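Local coordinates for galactan 1,3-beta-galactosidase (Phanerochaete chrysosporium, PDB 7BYX), which probably hydrolyses beta-1,3-linked galactan as an exo-acting family 43 glycoside hydrolase and binds galactose-containing sugar through a carbohydrate-binding module, at residues A[7-12]-A[268-273]; A[184-189]-A[202-207]; A[339-344]-A[408-413]; A[357-362]-A[391-396]. The protein carries 1 engineered substitution. All coordinates share one frame; numbering follows the deposited sequence.

Interactions 1 and 2 lie in the glycoside hydrolase part of the chain; interactions 3 and 4 lie in the carbohydrate-binding module. Interactions 3 and 4 join strands in two facing sheets and meet where Phe-410 packs on Leu-357. Both are buried and rest on regular antiparallel backbone bonding. Interaction 2 is also buried, but its strand pairing is short and lies beside galactose-binding residues. Interaction 1 is only partly buried. It joins a loop to a strand through aromatic rings and a water. It touches interaction 4 where Ala-7 packs on Pro-396, so the N-terminal segment also lies against the binding module.

Interaction 1: A[7-12]-A[268-273]; sequences AAWTDT and SRYIWY. With NAG (2-acetamido-2-deoxy-beta-D-glucopyranose), chain E.
Trp-9 points its six-membered ring into the corner between Tyr-270 and Trp-272. The edge of Trp-9 faces the flat side of Trp-272, with the planes 85° apart. This is a T-shaped (edge-to-face) pair, and Trp-9 CH2 comes 3.7 Å from Trp-272 CD2. Tyr-270 meets the same indole differently. Its CB lies over a face of Trp-9, 3.8 Å from the centroid of the six-membered ring, in a CH-pi contact. The two rings themselves are inclined at 39°. Trp-9 CG stands opposite its own carbonyl carbon (chi1 -66°), which swings the indole toward strand 269-273. Trp-9 NE1 bonds to Val-4 O, and Tyr-270 OH bonds to the backbone of Ile-17 and Ala-19.

Arg-269 runs beside the loop backbone. Its CD is 3.5 Å from Ala-7 O, and one face of its guanidinium lies against Ala-8, with NH1 4.1 Å from Ala-8 CB. A water donates to Ala-7 O at 2.6 Å and to Tyr-270 O at 2.8 Å.

The chemistry is therefore mainly aromatic. The N-terminal loop is held to a strand of the hydrolase by ring packing, and the water supplies a polar link between the two backbones.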
loop_
_atom_site.group_PDB
_atom_site.type_symbol
_atom_site.label_atom_id
_atom_site.label_comp_id
_atom_site.label_asym_id
_atom_site.label_seq_id
_atom_site.Cartn_x
_atom_site.Cartn_y
_atom_site.Cartn_z
ATOM N N ALA A 7 1.115 -4.982 9.136
ATOM C CA ALA A 7 0.580 -5.056 10.487
ATOM C C ALA A 7 -0.772 -4.343 10.566
ATOM O O ALA A 7 -1.191 -3.623 9.657
ATOM C CB ALA A 7 1.572 -4.459 11.490
ATOM N N ALA A 8 -1.469 -4.549 11.674
ATOM C CA ALA A 8 -2.664 -3.765 11.936
ATOM C C ALA A 8 -2.202 -2.427 12.496
ATOM O O ALA A 8 -1.474 -2.397 13.493
ATOM C CB ALA A 8 -3.586 -4.499 12.903
ATOM N N TRP A 9 -2.538 -1.330 11.813
ATOM C CA TRP A 9 -2.129 0.002 12.249
ATOM C C TRP A 9 -3.293 0.692 12.950
ATOM O O TRP A 9 -4.433 0.655 12.472
ATOM C CB TRP A 9 -1.652 0.864 11.071
ATOM C CG TRP A 9 -0.382 0.401 10.379
ATOM C CD1 TRP A 9 0.351 -0.720 10.657
ATOM C CD2 TRP A 9 0.287 1.055 9.287
ATOM N NE1 TRP A 9 1.429 -0.805 9.804
ATOM C CE2 TRP A 9 1.413 0.271 8.955
ATOM C CE3 TRP A 9 0.042 2.228 8.557
ATOM C CZ2 TRP A 9 2.298 0.623 7.924
ATOM C CZ3 TRP A 9 0.927 2.578 7.527
ATOM C CH2 TRP A 9 2.039 1.778 7.227
ATOM N N THR A 10 -3.005 1.328 14.082
ATOM C CA THR A 10 -4.014 2.048 14.845
ATOM C C THR A 10 -3.638 3.523 14.970
ATOM O O THR A 10 -2.456 3.881 14.967
ATOM C CB THR A 10 -4.195 1.442 16.253
ATOM O OG1 THR A 10 -2.928 1.389 16.914
ATOM C CG2 THR A 10 -4.783 0.031 16.186
ATOM N N ASP A 11 -4.660 4.377 15.094
ATOM C CA ASP A 11 -4.461 5.792 15.369
ATOM C C ASP A 11 -4.241 6.001 16.872
ATOM O O ASP A 11 -4.225 5.050 17.653
ATOM C CB ASP A 11 -5.642 6.606 14.849
ATOM C CG ASP A 11 -6.978 6.145 15.429
ATOM O OD1 ASP A 11 -6.991 5.460 16.481
ATOM O OD2 ASP A 11 -8.022 6.466 14.823
ATOM N N THR A 12 -4.062 7.260 17.295
ATOM C CA THR A 12 -3.710 7.524 18.693
ATOM C C THR A 12 -4.835 7.175 19.667
ATOM O O THR A 12 -4.573 7.044 20.866
ATOM C CB THR A 12 -3.307 8.992 18.892
ATOM O OG1 THR A 12 -4.330 9.854 18.372
ATOM C CG2 THR A 12 -1.997 9.282 18.207
ATOM N N SER A 268 -7.987 -4.550 4.928
ATOM C CA SER A 268 -6.909 -4.331 3.976
ATOM C C SER A 268 -5.786 -3.551 4.636
ATOM O O SER A 268 -6.026 -2.557 5.338
ATOM C CB SER A 268 -7.419 -3.594 2.738
ATOM O OG SER A 268 -8.491 -4.309 2.157
ATOM N N ARG A 269 -4.561 -4.029 4.441
ATOM C CA ARG A 269 -3.391 -3.516 5.137
ATOM C C ARG A 269 -2.654 -2.475 4.295
ATOM O O ARG A 269 -2.862 -2.353 3.089
ATOM C CB ARG A 269 -2.445 -4.664 5.498
ATOM C CG ARG A 269 -3.106 -5.738 6.351
ATOM C CD ARG A 269 -3.604 -5.166 7.672
ATOM N NE ARG A 269 -4.061 -6.221 8.564
ATOM C CZ ARG A 269 -5.078 -6.101 9.417
ATOM N NH1 ARG A 269 -5.762 -4.958 9.516
ATOM N NH2 ARG A 269 -5.410 -7.133 10.182
ATOM N N TYR A 270 -1.807 -1.706 4.970
ATOM C CA TYR A 270 -0.993 -0.662 4.371
ATOM C C TYR A 270 0.437 -1.170 4.223
ATOM O O TYR A 270 1.028 -1.680 5.184
ATOM C CB TYR A 270 -1.022 0.607 5.228
ATOM C CG TYR A 270 -2.427 1.006 5.507
ATOM C CD1 TYR A 270 -3.244 1.480 4.472
ATOM C CD2 TYR A 270 -2.979 0.851 6.775
ATOM C CE1 TYR A 270 -4.574 1.807 4.697
ATOM C CE2 TYR A 270 -4.313 1.185 7.021
ATOM C CZ TYR A 270 -5.099 1.664 5.983
ATOM O OH TYR A 270 -6.408 1.991 6.210
ATOM N N ILE A 271 0.975 -1.036 3.014
ATOM C CA ILE A 271 2.299 -1.520 2.662
ATOM C C ILE A 271 3.129 -0.299 2.285
ATOM O O ILE A 271 3.022 0.211 1.168
ATOM C CB ILE A 271 2.238 -2.526 1.510
ATOM C CG1 ILE A 271 1.167 -3.606 1.790
ATOM C CG2 ILE A 271 3.612 -3.093 1.239
ATOM C CD1 ILE A 271 1.354 -4.365 3.104
ATOM N N TRP A 272 3.945 0.186 3.212
ATOM C CA TRP A 272 4.812 1.331 2.977
ATOM C C TRP A 272 6.261 0.876 2.977
ATOM O O TRP A 272 6.710 0.221 3.924
ATOM C CB TRP A 272 4.625 2.415 4.040
ATOM C CG TRP A 272 3.305 3.107 4.039
ATOM C CD1 TRP A 272 2.157 2.726 3.378
ATOM C CD2 TRP A 272 2.983 4.312 4.747
ATOM N NE1 TRP A 272 1.153 3.633 3.637
ATOM C CE2 TRP A 272 1.634 4.605 4.481
ATOM C CE3 TRP A 272 3.708 5.158 5.607
ATOM C CZ2 TRP A 272 0.989 5.720 5.031
ATOM C CZ3 TRP A 272 3.071 6.259 6.154
ATOM C CH2 TRP A 272 1.729 6.537 5.856
ATOM N N TYR A 273 6.989 1.247 1.933
ATOM C CA TYR A 273 8.398 0.932 1.804
ATOM C C TYR A 273 9.125 2.153 1.277
ATOM O O TYR A 273 8.555 2.928 0.494
ATOM C CB TYR A 273 8.649 -0.232 0.826
ATOM C CG TYR A 273 8.127 -1.571 1.276
ATOM C CD1 TYR A 273 8.463 -2.091 2.522
ATOM C CD2 TYR A 273 7.295 -2.311 0.446
ATOM C CE1 TYR A 273 7.982 -3.327 2.928
ATOM C CE2 TYR A 273 6.817 -3.530 0.824
ATOM C CZ TYR A 273 7.143 -4.035 2.074
ATOM O OH TYR A 273 6.639 -5.258 2.436
HETATM C C1 NAG E . 1.548 9.738 19.461
HETATM C C2 NAG E . 2.542 9.609 20.608
HETATM C C3 NAG E . 1.908 9.765 21.942
HETATM C C4 NAG E . 0.935 10.917 22.013
HETATM C C5 NAG E . -0.071 10.912 20.864
HETATM C C6 NAG E . -0.961 12.115 20.951
HETATM C C7 NAG E . 4.537 8.160 19.981
HETATM C C8 NAG E . 5.192 6.779 19.855
HETATM N N2 NAG E . 3.173 8.252 20.501
HETATM O O3 NAG E . 2.975 9.979 22.907
HETATM O O4 NAG E . 0.182 10.806 23.218
HETATM O O5 NAG E . 0.631 10.921 19.577
HETATM O O6 NAG E . -0.235 13.263 20.596
HETATM O O7 NAG E . 5.125 9.149 19.661
HETATM O O HOH W 1 -0.235 -2.593 7.511
#

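Interaction 2: A[184-189]-A[202-207]; sequences ATLAAP and ASHTSG. Engineered in segment 184-189: Ala-187 (natural residue Glu).
His-204 turns its ring back across Thr-185 and Leu-186 because CG sits opposite its carbonyl carbon (chi1 -83°). Leu-186 has the same kind of first torsion (chi1 -67°). This, with CD1 extended away from CA, carries CD2 over one face of the imidazole, 4.0 Å from its centroid. The ring edge meets two carbonyls. His-204 CD2 is 3.2 Å from Ala-184 O, which lies in the ring plane, and 3.1 Å from Thr-185 O.

Ala-187 and Ser-203 form an antiparallel hydrogen-bonded pair. Ala-187 N donates to Ser-203 O at 2.7 Å. The return bond, Ser-203 N to Ala-187 O, is 2.9 Å and bent to 138°. Both donors stand well above the carbonyl planes. Ala-187 is an engineered residue, glutamate in the natural chain. Its CB lies 3.5 Å from Ser-203 OG. That hydroxyl donates to His-204 O at 2.6 Å and is also bonded to Gln-242. Farther along, a water bridges the hydroxyls of Thr-185 and Thr-205.

Gln-242 and Asp-137 bind alpha-D-galactose in another structure of this protein. Asp-137 accepts a bond from Ala-188 N and touches the engineered Ala-187. The pairing thus probably forms part of the wall of the sugar site. The Ser-203 hydroxyl, held by two hydrogen bonds, is consistent with a second-shell role in orienting Gln-242.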
loop_
_atom_site.group_PDB
_atom_site.type_symbol
_atom_site.label_atom_id
_atom_site.label_comp_id
_atom_site.label_asym_id
_atom_site.label_seq_id
_atom_site.Cartn_x
_atom_site.Cartn_y
_atom_site.Cartn_z
ATOM N N ALA A 184 -1.965 0.641 -22.592
ATOM C CA ALA A 184 -1.088 0.405 -21.453
ATOM C C ALA A 184 -1.783 -0.354 -20.324
ATOM O O ALA A 184 -1.097 -1.008 -19.536
ATOM C CB ALA A 184 -0.547 1.730 -20.928
ATOM N N THR A 185 -3.116 -0.310 -20.265
ATOM C CA THR A 185 -3.935 -0.862 -19.173
ATOM C C THR A 185 -3.307 -0.622 -17.802
ATOM O O THR A 185 -3.057 -1.547 -17.028
ATOM C CB THR A 185 -4.231 -2.358 -19.367
ATOM O OG1 THR A 185 -3.027 -3.130 -19.228
ATOM C CG2 THR A 185 -4.871 -2.623 -20.731
ATOM N N LEU A 186 -3.082 0.656 -17.497
ATOM C CA LEU A 186 -2.493 1.055 -16.228
ATOM C C LEU A 186 -3.564 1.468 -15.226
ATOM O O LEU A 186 -4.609 2.016 -15.590
ATOM C CB LEU A 186 -1.506 2.203 -16.429
ATOM C CG LEU A 186 -0.284 1.759 -17.226
ATOM C CD1 LEU A 186 0.693 2.919 -17.347
ATOM C CD2 LEU A 186 0.346 0.544 -16.542
ATOM N N ALA A 187 -3.284 1.217 -13.950
ATOM C CA ALA A 187 -4.158 1.633 -12.856
ATOM C C ALA A 187 -3.296 2.189 -11.730
ATOM O O ALA A 187 -2.062 2.212 -11.814
ATOM C CB ALA A 187 -5.030 0.476 -12.362
ATOM N N ALA A 188 -3.961 2.668 -10.683
ATOM C CA ALA A 188 -3.347 3.137 -9.443
ATOM C C ALA A 188 -2.107 4.022 -9.672
ATOM O O ALA A 188 -1.042 3.739 -9.127
ATOM C CB ALA A 188 -3.003 1.952 -8.545
ATOM N N PRO A 189 -2.233 5.099 -10.452
ATOM C CA PRO A 189 -1.042 5.897 -10.786
ATOM C C PRO A 189 -0.566 6.792 -9.653
ATOM O O PRO A 189 -1.300 7.137 -8.727
ATOM C CB PRO A 189 -1.509 6.754 -11.967
ATOM C CG PRO A 189 -2.978 6.884 -11.763
ATOM C CD PRO A 189 -3.441 5.609 -11.132
ATOM N N ALA A 202 2.749 2.945 -11.443
ATOM C CA ALA A 202 1.389 2.491 -11.682
ATOM C C ALA A 202 1.339 0.974 -11.599
ATOM O O ALA A 202 2.350 0.293 -11.768
ATOM C CB ALA A 202 0.875 2.979 -13.055
ATOM N N SER A 203 0.145 0.454 -11.333
ATOM C CA SER A 203 -0.153 -0.961 -11.492
ATOM C C SER A 203 -0.742 -1.231 -12.869
ATOM O O SER A 203 -1.065 -0.323 -13.633
ATOM C CB SER A 203 -1.113 -1.433 -10.385
ATOM O OG SER A 203 -2.450 -1.331 -10.800
ATOM N N HIS A 204 -0.859 -2.505 -13.196
ATOM C CA HIS A 204 -1.752 -2.930 -14.257
ATOM C C HIS A 204 -3.128 -3.245 -13.662
ATOM O O HIS A 204 -3.363 -3.117 -12.457
ATOM C CB HIS A 204 -1.145 -4.121 -14.997
ATOM C CG HIS A 204 -0.152 -3.724 -16.037
ATOM N ND1 HIS A 204 1.198 -3.974 -15.913
ATOM C CD2 HIS A 204 -0.306 -3.044 -17.199
ATOM C CE1 HIS A 204 1.830 -3.501 -16.974
ATOM N NE2 HIS A 204 0.942 -2.929 -17.770
ATOM N N THR A 205 -4.051 -3.683 -14.506
ATOM C CA THR A 205 -5.430 -3.918 -14.095
ATOM C C THR A 205 -5.647 -5.414 -13.917
ATOM O O THR A 205 -5.607 -6.167 -14.891
ATOM C CB THR A 205 -6.410 -3.354 -15.124
ATOM O OG1 THR A 205 -6.175 -3.979 -16.396
ATOM C CG2 THR A 205 -6.224 -1.864 -15.265
ATOM N N SER A 206 -5.898 -5.844 -12.676
ATOM C CA SER A 206 -6.201 -7.249 -12.420
ATOM C C SER A 206 -7.165 -7.381 -11.239
ATOM O O SER A 206 -7.052 -8.308 -10.429
ATOM C CB SER A 206 -4.924 -8.057 -12.165
ATOM O OG SER A 206 -4.168 -7.501 -11.085
ATOM N N GLY A 207 -8.119 -6.459 -11.125
ATOM C CA GLY A 207 -9.102 -6.559 -10.065
ATOM C C GLY A 207 -8.486 -6.317 -8.698
ATOM O O GLY A 207 -7.593 -5.480 -8.522
HETATM O O HOH W 2 -3.427 -5.397 -17.498
#

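Interaction 3: A[339-344]-A[408-413]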
loop_
_atom_site.group_PDB
_atom_site.type_symbol
_atom_site.label_atom_id
_atom_site.label_comp_id
_atom_site.label_asym_id
_atom_site.label_seq_id
_atom_site.Cartn_x
_atom_site.Cartn_y
_atom_site.Cartn_z
ATOM N N GLY A 339 2.069 -31.237 11.011
ATOM C CA GLY A 339 3.463 -30.867 10.847
ATOM C C GLY A 339 3.811 -29.609 11.616
ATOM O O GLY A 339 3.088 -28.613 11.552
ATOM N N THR A 340 4.938 -29.644 12.323
ATOM C CA THR A 340 5.426 -28.465 13.013
ATOM C C THR A 340 6.906 -28.294 12.729
ATOM O O THR A 340 7.585 -29.206 12.247
ATOM C CB THR A 340 5.197 -28.527 14.546
ATOM O OG1 THR A 340 6.044 -29.521 15.131
ATOM C CG2 THR A 340 3.765 -28.856 14.856
ATOM N N VAL A 341 7.389 -27.096 13.018
ATOM C CA VAL A 341 8.818 -26.813 13.086
ATOM C C VAL A 341 9.016 -25.837 14.232
ATOM O O VAL A 341 8.196 -24.939 14.441
ATOM C CB VAL A 341 9.380 -26.260 11.755
ATOM C CG1 VAL A 341 8.669 -24.945 11.343
ATOM C CG2 VAL A 341 10.921 -26.069 11.841
ATOM N N THR A 342 10.072 -26.046 15.009
ATOM C CA THR A 342 10.406 -25.176 16.122
ATOM C C THR A 342 11.767 -24.561 15.869
ATOM O O THR A 342 12.736 -25.288 15.641
ATOM C CB THR A 342 10.419 -25.943 17.449
ATOM O OG1 THR A 342 9.118 -26.477 17.700
ATOM C CG2 THR A 342 10.831 -25.025 18.608
ATOM N N ILE A 343 11.831 -23.231 15.916
ATOM C CA ILE A 343 13.080 -22.489 15.785
ATOM C C ILE A 343 13.656 -22.284 17.185
ATOM O O ILE A 343 13.078 -21.571 18.009
ATOM C CB ILE A 343 12.856 -21.144 15.080
ATOM C CG1 ILE A 343 12.098 -21.347 13.771
ATOM C CG2 ILE A 343 14.175 -20.430 14.830
ATOM C CD1 ILE A 343 12.896 -22.046 12.724
ATOM N N ASN A 344 14.804 -22.880 17.458
ATOM C CA ASN A 344 15.379 -22.780 18.791
ATOM C C ASN A 344 16.486 -21.743 18.829
ATOM O O ASN A 344 16.981 -21.285 17.796
ATOM C CB ASN A 344 15.906 -24.133 19.263
ATOM C CG ASN A 344 14.797 -25.102 19.545
ATOM O OD1 ASN A 344 13.951 -24.853 20.408
ATOM N ND2 ASN A 344 14.778 -26.210 18.811
ATOM N N ILE A 408 10.327 -20.777 19.118
ATOM C CA ILE A 408 9.126 -20.364 18.413
ATOM C C ILE A 408 8.681 -21.545 17.578
ATOM O O ILE A 408 9.435 -22.014 16.716
ATOM C CB ILE A 408 9.357 -19.127 17.528
ATOM C CG1 ILE A 408 10.101 -18.045 18.293
ATOM C CG2 ILE A 408 8.020 -18.558 17.018
ATOM C CD1 ILE A 408 10.270 -16.773 17.494
ATOM N N THR A 409 7.478 -22.043 17.850
ATOM C CA THR A 409 6.928 -23.198 17.155
ATOM C C THR A 409 5.847 -22.753 16.182
ATOM O O THR A 409 5.023 -21.895 16.505
ATOM C CB THR A 409 6.338 -24.209 18.146
ATOM O OG1 THR A 409 7.322 -24.559 19.122
ATOM C CG2 THR A 409 5.890 -25.480 17.422
ATOM N N PHE A 410 5.824 -23.391 15.017
ATOM C CA PHE A 410 4.948 -23.036 13.912
ATOM C C PHE A 410 4.133 -24.254 13.501
ATOM O O PHE A 410 4.693 -25.341 13.311
ATOM C CB PHE A 410 5.781 -22.522 12.722
ATOM C CG PHE A 410 6.571 -21.286 13.033
ATOM C CD1 PHE A 410 6.005 -20.021 12.865
ATOM C CD2 PHE A 410 7.876 -21.378 13.489
ATOM C CE1 PHE A 410 6.736 -18.862 13.174
ATOM C CE2 PHE A 410 8.615 -20.226 13.801
ATOM C CZ PHE A 410 8.044 -18.970 13.638
ATOM N N GLY A 411 2.823 -24.073 13.359
ATOM C CA GLY A 411 1.959 -25.098 12.811
ATOM C C GLY A 411 1.324 -26.052 13.810
ATOM O O GLY A 411 0.575 -26.944 13.390
ATOM N N SER A 412 1.602 -25.925 15.106
ATOM C CA SER A 412 1.031 -26.881 16.051
ATOM C C SER A 412 -0.460 -26.626 16.236
ATOM O O SER A 412 -0.910 -25.480 16.316
ATOM C CB SER A 412 1.747 -26.811 17.400
ATOM O OG SER A 412 1.585 -25.529 17.968
ATOM N N GLY A 413 -1.238 -27.704 16.273
ATOM C CA GLY A 413 -2.636 -27.576 16.635
ATOM C C GLY A 413 -3.521 -26.897 15.613
ATOM O O GLY A 413 -4.477 -26.216 15.988
#
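Thr-342 and Thr-409 face each other in an antiparallel non-hydrogen-bonded pair, and their side chains add a bond of their own. Each hydroxyl stands opposite its own carbonyl carbon, with chi1 of -61° in Thr-342 and -54° in Thr-409. The two OG1 atoms meet at 3.0 Å, and either could be the donor. On the threonine side, Thr-340 CG2 rests 3.6 Å from Ser-412 CA.

Val-341, Ile-343, Ile-408 and Phe-410 lie on the other, apolar face. Phe-410 directs the edge of its ring at Ile-343, whose CG1 is 3.7 Å from CE2 of that ring. Val-341 CG1 lies between its backbone N and carbonyl carbon. There it packs 4.0 Å from Phe-410 CB.

Backbone bonds flank the threonine pair. Phe-410 N binds Val-341 O at 2.9 Å, and Ile-343 N binds Ile-408 O at 2.8 Å. At Gly-411 the chain takes a positive phi of 91° and leaves the strand.

Phe-410 and Ile-408 also touch Ile-424 of strand 420-426 in the facing sheet. One polar face and one buried apolar face suit the beta-sandwich (jelly-roll) fold of CBM6- and CBM35-type modules.

Interaction 4: A[357-362]-A[391-396]; sequences LYFANG and VVISVP. With GAL (beta-D-galactopyranose), chain H.
Phe-359 makes the tight part of this contact, packing against Ile-393 and Val-395. Its CG sits between the backbone N and the carbonyl carbon (chi1 67°), and the ring is thereby brought to strand 392-396. Phe-359 CE2 touches Val-395 CG2 at 3.5 Å, and its CZ lies 3.7 Å from Ile-393 CG1. The backbone here is well bonded. Leu-357 N reaches Val-395 O at 2.9 Å and nearly straight (175°). Phe-359 N binds Ile-393 O at 2.9 Å.

The other face is also close around Tyr-358. Ser-394 CB sits almost centrally over its ring, 3.6 Å from the centroid, in a CH-pi contact. Val-392 CG1 meets Tyr-358 CB at 3.8 Å. Tyr-358 OH and Ser-394 OG both bond to the carboxylate of Asp-288.

Packing thins toward Val-391, a partly exposed residue whose side chain stays clear of strand 357-360. Here Ala-360 CB meets backbone instead, 3.4 Å from Val-391 O. After Ala-360 the chain leads to the sugar site, where Gly-362 C lies 3.3 Å from O4 of a bound galactose. Asp-363 is hydrogen-bonded to that sugar.

Strand 351-360 runs between strands 420-426 and 392-401, and the latter is outermost in this sheet of the chain. Leu-357 and Val-395 both reach Val-381 of strand 379-383 in the second sheet, while Val-392 touches the calcium ligand Asp-422 on strand 420-426.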
loop_
_atom_site.group_PDB
_atom_site.type_symbol
_atom_site.label_atom_id
_atom_site.label_comp_id
_atom_site.label_asym_id
_atom_site.label_seq_id
_atom_site.Cartn_x
_atom_site.Cartn_y
_atom_site.Cartn_z
ATOM N N LEU A 357 7.697 -13.225 9.091
ATOM C CA LEU A 357 7.545 -14.613 8.656
ATOM C C LEU A 357 7.644 -14.634 7.136
ATOM O O LEU A 357 6.783 -14.083 6.454
ATOM C CB LEU A 357 6.195 -15.172 9.118
ATOM C CG LEU A 357 6.032 -15.804 10.510
ATOM C CD1 LEU A 357 6.863 -15.073 11.557
ATOM C CD2 LEU A 357 4.556 -15.938 10.957
ATOM N N TYR A 358 8.701 -15.247 6.612
ATOM C CA TYR A 358 8.911 -15.405 5.176
ATOM C C TYR A 358 8.346 -16.757 4.735
ATOM O O TYR A 358 8.760 -17.798 5.246
ATOM C CB TYR A 358 10.403 -15.295 4.837
ATOM C CG TYR A 358 10.879 -13.864 4.832
ATOM C CD1 TYR A 358 10.963 -13.143 6.018
ATOM C CD2 TYR A 358 11.193 -13.219 3.647
ATOM C CE1 TYR A 358 11.357 -11.838 6.032
ATOM C CE2 TYR A 358 11.598 -11.911 3.651
ATOM C CZ TYR A 358 11.667 -11.223 4.855
ATOM O OH TYR A 358 12.050 -9.917 4.892
ATOM N N PHE A 359 7.416 -16.749 3.775
ATOM C CA PHE A 359 6.690 -17.966 3.447
ATOM C C PHE A 359 6.306 -17.967 1.976
ATOM O O PHE A 359 6.146 -16.904 1.370
ATOM C CB PHE A 359 5.422 -18.096 4.302
ATOM C CG PHE A 359 4.402 -17.038 3.996
ATOM C CD1 PHE A 359 3.462 -17.228 2.981
ATOM C CD2 PHE A 359 4.412 -15.833 4.683
ATOM C CE1 PHE A 359 2.537 -16.246 2.682
ATOM C CE2 PHE A 359 3.501 -14.842 4.381
ATOM C CZ PHE A 359 2.561 -15.050 3.383
ATOM N N ALA A 360 6.135 -19.172 1.416
ATOM C CA ALA A 360 5.469 -19.377 0.133
ATOM C C ALA A 360 4.092 -20.017 0.329
ATOM O O ALA A 360 3.928 -20.930 1.145
ATOM C CB ALA A 360 6.305 -20.267 -0.781
ATOM N N ASN A 361 3.106 -19.549 -0.441
ATOM C CA ASN A 361 1.745 -20.098 -0.429
ATOM C C ASN A 361 1.250 -20.066 -1.869
ATOM O O ASN A 361 0.780 -19.029 -2.339
ATOM C CB ASN A 361 0.809 -19.306 0.489
ATOM C CG ASN A 361 -0.674 -19.681 0.308
ATOM O OD1 ASN A 361 -1.002 -20.723 -0.262
ATOM N ND2 ASN A 361 -1.572 -18.822 0.799
ATOM N N GLY A 362 1.324 -21.203 -2.554
ATOM C CA GLY A 362 0.902 -21.247 -3.938
ATOM C C GLY A 362 -0.588 -21.381 -4.192
ATOM O O GLY A 362 -0.991 -21.429 -5.358
ATOM N N VAL A 391 7.419 -18.639 -4.673
ATOM C CA VAL A 391 7.440 -17.190 -4.475
ATOM C C VAL A 391 7.259 -16.908 -2.997
ATOM O O VAL A 391 6.249 -17.304 -2.408
ATOM C CB VAL A 391 6.360 -16.485 -5.309
ATOM C CG1 VAL A 391 6.534 -14.965 -5.250
ATOM C CG2 VAL A 391 6.419 -16.980 -6.738
ATOM N N VAL A 392 8.217 -16.207 -2.399
ATOM C CA VAL A 392 8.197 -15.919 -0.964
ATOM C C VAL A 392 7.894 -14.442 -0.743
ATOM O O VAL A 392 8.469 -13.576 -1.415
ATOM C CB VAL A 392 9.540 -16.305 -0.305
ATOM C CG1 VAL A 392 9.665 -15.732 1.111
ATOM C CG2 VAL A 392 9.716 -17.824 -0.311
ATOM N N ILE A 393 7.003 -14.159 0.216
ATOM C CA ILE A 393 6.752 -12.831 0.761
ATOM C C ILE A 393 6.762 -12.935 2.284
ATOM O O ILE A 393 6.834 -14.027 2.838
ATOM C CB ILE A 393 5.415 -12.239 0.260
ATOM C CG1 ILE A 393 4.234 -13.088 0.772
ATOM C CG2 ILE A 393 5.440 -12.096 -1.285
ATOM C CD1 ILE A 393 2.860 -12.628 0.315
ATOM N N SER A 394 6.649 -11.796 2.964
ATOM C CA SER A 394 6.688 -11.777 4.422
ATOM C C SER A 394 5.498 -11.021 5.008
ATOM O O SER A 394 5.041 -10.028 4.437
ATOM C CB SER A 394 7.984 -11.145 4.946
ATOM O OG SER A 394 8.026 -9.777 4.612
ATOM N N VAL A 395 5.008 -11.511 6.146
ATOM C CA VAL A 395 4.021 -10.833 6.983
ATOM C C VAL A 395 4.585 -10.701 8.396
ATOM O O VAL A 395 5.320 -11.588 8.855
ATOM C CB VAL A 395 2.679 -11.581 7.001
ATOM C CG1 VAL A 395 1.955 -11.435 5.666
ATOM C CG2 VAL A 395 2.880 -13.044 7.354
ATOM N N PRO A 396 4.281 -9.627 9.115
ATOM C CA PRO A 396 4.845 -9.445 10.456
ATOM C C PRO A 396 3.929 -9.945 11.567
ATOM O O PRO A 396 2.705 -10.002 11.439
ATOM C CB PRO A 396 4.995 -7.921 10.536
ATOM C CG PRO A 396 3.709 -7.430 9.768
ATOM C CD PRO A 396 3.461 -8.472 8.688
HETATM C C1 GAL H . 2.174 -25.718 -5.360
HETATM C C2 GAL H . 2.338 -25.685 -3.851
HETATM C C3 GAL H . 1.219 -26.402 -3.193
HETATM C C4 GAL H . -0.125 -25.885 -3.620
HETATM C C5 GAL H . -0.255 -25.845 -5.128
HETATM C C6 GAL H . -1.524 -25.115 -5.493
HETATM O O2 GAL H . 3.633 -26.272 -3.509
HETATM O O3 GAL H . 1.341 -26.280 -1.756
HETATM O O4 GAL H . -0.286 -24.523 -3.202
HETATM O O5 GAL H . 0.862 -25.119 -5.736
HETATM O O6 GAL H . -1.581 -25.042 -6.886
#